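Local coordinates for protein 4'-phospho-dehydrooxetanocin synthase (Bacillus megaterium, PDB 5UL3) that uses cobalamin, a [4Fe-4S] cluster and S-adenosylmethionine to carry out the oxidative ring contraction of dAMP to an oxetane aldehyde in oxetanocin A biosynthesis, at residues Val287-Leu292 / Leu339-Asp344; Trp693-Glu698 / Ser730-Trp735. All coordinates share one frame; numbering follows the deposited sequence.

Interaction 1: residues Val287-Leu292 / Leu339-Asp344; sequences VPTPSL and LKQLDD
Asp344 OD2 is gripped from two sides at once. Thr289 OG1, reaching over from the loop, donates to its anti lone pair at 2.6 Å, while Lys340 NZ, one helical turn back, takes the syn lone pair in a salt bridge of 2.7 Å. The ammonium gets there because the lysine chain runs extended as far as CE and then bends (chi4 -64°). With an alcohol and an ammonium both donating to it, the carboxylate probably stays ionised despite being buried. The same threonine also makes an apolar contact, its CG2 lying 3.7 Å from Asp344 CB. Lys340 NZ has a further partner in Thr56, and water 2 links it to the backbone N of Thr289.

Gln341 faces the loop where the backbones come closest. Its chi1 (-67°) sets CG anti to the carbonyl carbon and the chain runs on extended, ending in an amide that lies flat over the Pro288-Thr289 peptide, planes nearly parallel, with CD 3.2 Å from Thr289 N. Its NE2 gives a weak, bent hydrogen bond to Val287 O (3.0 Å, 135° at the hydrogen), the stronger partner being Gln337 on the preceding turn. On the other branch, water 1 donates both to OE1, at 2.6 Å, and to Pro288 O, bridging amide and loop. Pro290 and Gln341 both also touch Leu307 of strand 305-311.

A polar helix face thus holds the proline-containing loop between helices 283-286 and 295-300. Val287 itself sits near Glu242, a cobalamin-binding residue. Packed on Thr142 and Ser145 of helix 138-149 in the cobalamin-binding fold, the loop sits against helix 335-351, the helix between the first two parallel strands, 305-311 and 357-360, of the partial TIM barrel of the radical SAM core.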
# COMPACT_ATOMS: atom_id res chain seq x y z
N VAL A 287 -13.21 9.73 9.21
CA VAL A 287 -11.97 9.01 9.49
C VAL A 287 -10.86 10.05 9.61
O VAL A 287 -10.48 10.69 8.61
CB VAL A 287 -11.65 7.96 8.42
CG1 VAL A 287 -10.35 7.26 8.75
CG2 VAL A 287 -12.77 6.92 8.36
N PRO A 288 -10.35 10.30 10.82
CA PRO A 288 -9.35 11.35 11.00
C PRO A 288 -7.94 10.82 10.79
O PRO A 288 -7.75 9.65 10.41
CB PRO A 288 -9.55 11.78 12.47
CG PRO A 288 -9.90 10.45 13.15
CD PRO A 288 -10.67 9.62 12.10
N THR A 289 -6.95 11.67 11.03
CA THR A 289 -5.53 11.31 11.05
C THR A 289 -5.32 9.92 11.65
O THR A 289 -5.84 9.65 12.73
CB THR A 289 -4.76 12.34 11.88
OG1 THR A 289 -5.04 13.66 11.40
CG2 THR A 289 -3.23 12.05 11.84
N PRO A 290 -4.59 9.01 11.00
CA PRO A 290 -4.31 7.72 11.64
C PRO A 290 -3.64 7.91 12.99
O PRO A 290 -2.89 8.87 13.20
CB PRO A 290 -3.35 7.03 10.66
CG PRO A 290 -2.77 8.15 9.87
CD PRO A 290 -3.86 9.15 9.73
N SER A 291 -3.91 6.99 13.90
CA SER A 291 -3.30 7.06 15.22
C SER A 291 -1.79 6.89 15.09
O SER A 291 -1.31 6.11 14.26
CB SER A 291 -3.88 5.98 16.14
OG SER A 291 -5.27 6.25 16.38
N LEU A 292 -1.03 7.61 15.91
CA LEU A 292 0.42 7.65 15.75
C LEU A 292 1.17 6.97 16.90
O LEU A 292 2.39 7.17 17.05
CB LEU A 292 0.89 9.10 15.58
CG LEU A 292 0.28 9.81 14.36
CD1 LEU A 292 0.64 11.29 14.32
CD2 LEU A 292 0.70 9.13 13.06
N LEU A 339 -5.22 18.18 4.00
CA LEU A 339 -4.13 19.07 4.40
C LEU A 339 -3.88 19.00 5.90
O LEU A 339 -2.73 19.06 6.35
CB LEU A 339 -4.43 20.50 3.95
CG LEU A 339 -4.38 20.69 2.42
CD1 LEU A 339 -4.89 22.07 1.98
CD2 LEU A 339 -2.97 20.42 1.88
N LYS A 340 -4.95 18.87 6.69
CA LYS A 340 -4.80 18.72 8.13
C LYS A 340 -4.07 17.42 8.47
O LYS A 340 -3.13 17.41 9.28
CB LYS A 340 -6.16 18.74 8.83
CG LYS A 340 -6.05 18.22 10.28
CD LYS A 340 -7.41 17.93 10.89
CE LYS A 340 -7.30 17.56 12.37
NZ LYS A 340 -6.55 16.28 12.63
N GLN A 341 -4.50 16.31 7.87
CA GLN A 341 -3.88 15.03 8.20
C GLN A 341 -2.42 15.00 7.74
O GLN A 341 -1.56 14.45 8.43
CB GLN A 341 -4.67 13.88 7.56
CG GLN A 341 -6.07 13.75 8.21
CD GLN A 341 -6.78 12.45 7.88
OE1 GLN A 341 -6.15 11.44 7.57
NE2 GLN A 341 -8.11 12.48 7.94
N LEU A 342 -2.13 15.59 6.58
CA LEU A 342 -0.73 15.67 6.14
C LEU A 342 0.09 16.49 7.13
O LEU A 342 1.21 16.10 7.51
CB LEU A 342 -0.65 16.27 4.74
CG LEU A 342 -1.08 15.34 3.58
CD1 LEU A 342 -1.28 16.18 2.32
CD2 LEU A 342 -0.04 14.21 3.33
N ASP A 343 -0.46 17.62 7.59
CA ASP A 343 0.23 18.45 8.57
C ASP A 343 0.51 17.67 9.85
O ASP A 343 1.61 17.76 10.40
CB ASP A 343 -0.59 19.70 8.86
CG ASP A 343 0.08 20.61 9.88
OD1 ASP A 343 1.06 21.29 9.52
OD2 ASP A 343 -0.37 20.63 11.05
N ASP A 344 -0.48 16.91 10.34
CA ASP A 344 -0.31 16.12 11.56
C ASP A 344 0.82 15.10 11.41
O ASP A 344 1.70 15.01 12.28
CB ASP A 344 -1.60 15.36 11.92
CG ASP A 344 -2.72 16.27 12.36
OD1 ASP A 344 -2.45 17.44 12.69
OD2 ASP A 344 -3.89 15.81 12.36
O HOH W 1 -6.72 8.91 7.91
O HOH W 2 -8.31 14.48 11.30

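Interaction 2: residues Trp693-Glu698 / Ser730-Trp735; sequences WQLIME and SDMGNW
Gln694 and Gly733 mark the closest backbone approach, CA to CA 7.6 Å, between helix 683-709 and a type II turn running from Asp731 to Asn734, with Gly733 in its positive-phi position. Gln694 spans the gap with CG anti to its backbone N (chi1 -178°) and the chain extended beyond. Its OE1 accepts from Gly733 N at 2.7 Å, the donor lying in the carbonyl plane. The other branch, NE2, donates to water 3, which in turn donates to Asp731 O and Asn734 O and so ties both ends of the turn to the amide. Gln694 and Trp735 meet tip to tip, NE2 being 3.6 Å from CH2, with amide and ring planes only 15° apart.

Met732 crosses Glu698 at about a right angle: SD lies 3.6 Å from Glu698 CD, and CE comes 3.3 Å from Glu698 OE1. That methyl also touches Leu695 CD2 at 3.8 Å. The other oxygen, OE2, is in a salt bridge with Arg702, a turn further along the helix.

Trp735 NE1 is hydrogen-bonded to Thr691 OG1, just before 693-698 on the same helix, and its ring also touches Met599 and Ser603; Gln694 and Glu698 pack on Trp728 of helix 720-730. The last modelled residues thus pack against helices 683-709 and 588-617 of the C-terminal helix bundle.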
# COMPACT_ATOMS: atom_id res chain seq x y z
N TRP A 693 22.28 -17.84 -23.19
CA TRP A 693 22.18 -16.43 -22.83
C TRP A 693 22.83 -16.15 -21.49
O TRP A 693 23.38 -15.06 -21.27
CB TRP A 693 20.71 -16.02 -22.80
CG TRP A 693 20.53 -14.55 -22.81
CD1 TRP A 693 20.20 -13.75 -21.75
CD2 TRP A 693 20.70 -13.69 -23.93
NE1 TRP A 693 20.14 -12.43 -22.16
CE2 TRP A 693 20.43 -12.37 -23.49
CE3 TRP A 693 21.04 -13.89 -25.27
CZ2 TRP A 693 20.51 -11.28 -24.34
CZ3 TRP A 693 21.11 -12.81 -26.12
CH2 TRP A 693 20.84 -11.51 -25.65
N GLN A 694 22.80 -17.12 -20.57
CA GLN A 694 23.40 -16.95 -19.26
C GLN A 694 24.90 -16.65 -19.34
O GLN A 694 25.45 -16.06 -18.41
CB GLN A 694 23.15 -18.20 -18.41
CG GLN A 694 23.70 -18.11 -16.99
CD GLN A 694 23.38 -19.33 -16.15
OE1 GLN A 694 23.76 -20.45 -16.50
NE2 GLN A 694 22.68 -19.13 -15.04
N LEU A 695 25.56 -17.04 -20.44
CA LEU A 695 26.96 -16.66 -20.63
C LEU A 695 27.14 -15.15 -20.66
O LEU A 695 28.23 -14.65 -20.34
CB LEU A 695 27.49 -17.29 -21.93
CG LEU A 695 27.50 -18.81 -21.95
CD1 LEU A 695 27.83 -19.29 -23.36
CD2 LEU A 695 28.52 -19.35 -20.95
N ILE A 696 26.10 -14.40 -21.04
CA ILE A 696 26.22 -12.94 -20.99
C ILE A 696 26.14 -12.45 -19.55
O ILE A 696 26.87 -11.53 -19.16
CB ILE A 696 25.14 -12.27 -21.86
CG1 ILE A 696 25.18 -12.85 -23.28
CG2 ILE A 696 25.37 -10.77 -21.91
CD1 ILE A 696 24.01 -12.43 -24.10
N MET A 697 25.27 -13.06 -18.74
CA MET A 697 25.26 -12.73 -17.32
C MET A 697 26.59 -13.08 -16.67
O MET A 697 27.07 -12.35 -15.78
CB MET A 697 24.12 -13.46 -16.62
CG MET A 697 23.91 -13.05 -15.18
SD MET A 697 23.22 -11.38 -15.06
CE MET A 697 23.36 -11.20 -13.29
N GLU A 698 27.22 -14.19 -17.09
CA GLU A 698 28.54 -14.51 -16.54
C GLU A 698 29.52 -13.39 -16.83
O GLU A 698 30.31 -13.01 -15.96
CB GLU A 698 29.07 -15.83 -17.11
CG GLU A 698 30.43 -16.18 -16.47
CD GLU A 698 31.20 -17.30 -17.16
OE1 GLU A 698 30.78 -17.75 -18.23
OE2 GLU A 698 32.23 -17.73 -16.59
N SER A 730 29.53 -21.53 -9.86
CA SER A 730 29.46 -22.98 -9.76
C SER A 730 28.09 -23.52 -10.17
O SER A 730 27.99 -24.70 -10.53
CB SER A 730 29.79 -23.44 -8.34
OG SER A 730 28.61 -23.67 -7.60
N ASP A 731 27.05 -22.70 -10.13
CA ASP A 731 25.71 -23.14 -10.50
C ASP A 731 25.36 -22.88 -11.96
O ASP A 731 24.21 -23.12 -12.35
CB ASP A 731 24.66 -22.45 -9.61
CG ASP A 731 24.70 -22.94 -8.18
OD1 ASP A 731 25.23 -24.05 -7.96
OD2 ASP A 731 24.21 -22.23 -7.28
N MET A 732 26.29 -22.39 -12.77
CA MET A 732 25.97 -22.05 -14.15
C MET A 732 25.40 -23.24 -14.90
O MET A 732 25.90 -24.36 -14.79
CB MET A 732 27.21 -21.55 -14.89
CG MET A 732 27.64 -20.16 -14.49
SD MET A 732 28.97 -19.55 -15.52
CE MET A 732 28.24 -19.60 -17.15
N GLY A 733 24.35 -22.99 -15.69
CA GLY A 733 23.71 -24.03 -16.48
C GLY A 733 22.90 -25.03 -15.69
O GLY A 733 22.26 -25.90 -16.30
N ASN A 734 22.92 -24.96 -14.36
CA ASN A 734 22.04 -25.74 -13.50
C ASN A 734 20.74 -24.98 -13.31
O ASN A 734 20.75 -23.79 -12.98
CB ASN A 734 22.72 -25.99 -12.16
CG ASN A 734 22.99 -27.45 -11.90
OD1 ASN A 734 22.64 -28.31 -12.71
ND2 ASN A 734 23.63 -27.74 -10.77
N TRP A 735 19.61 -25.66 -13.51
CA TRP A 735 18.31 -25.01 -13.41
C TRP A 735 17.39 -25.82 -12.49
O TRP A 735 17.46 -27.05 -12.44
CB TRP A 735 17.68 -24.83 -14.80
CG TRP A 735 18.51 -23.97 -15.75
CD1 TRP A 735 19.27 -24.41 -16.79
CD2 TRP A 735 18.66 -22.54 -15.72
NE1 TRP A 735 19.88 -23.35 -17.42
CE2 TRP A 735 19.53 -22.19 -16.77
CE3 TRP A 735 18.15 -21.53 -14.89
CZ2 TRP A 735 19.90 -20.87 -17.03
CZ3 TRP A 735 18.52 -20.21 -15.15
CH2 TRP A 735 19.38 -19.90 -16.21
O HOH W 3 22.12 -21.30 -13.07

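Overall arrangement
From the N terminus, the chain runs through the four-stranded antiparallel sheet and the sheet of strands 119-124 to 273-275, then helix 283-286, to reach 287-292. Interaction 1 then closes a loop of 46 intervening residues, which includes helix 295-300 and strand 305-311, when helix 335-351 returns against this loop. The rest of the radical SAM core follows, and then the C-terminal helices. Interaction 2 closes a second loop, of 31 mostly helical residues, near the chain's end. The two loops are in series, neither nested nor crossed. Their centres lie 51 Å apart on opposite sides of the chain's centre: one sets the loop beside the cobalamin fold against the barrel, the other fastens the last modelled residues to the helix bundle.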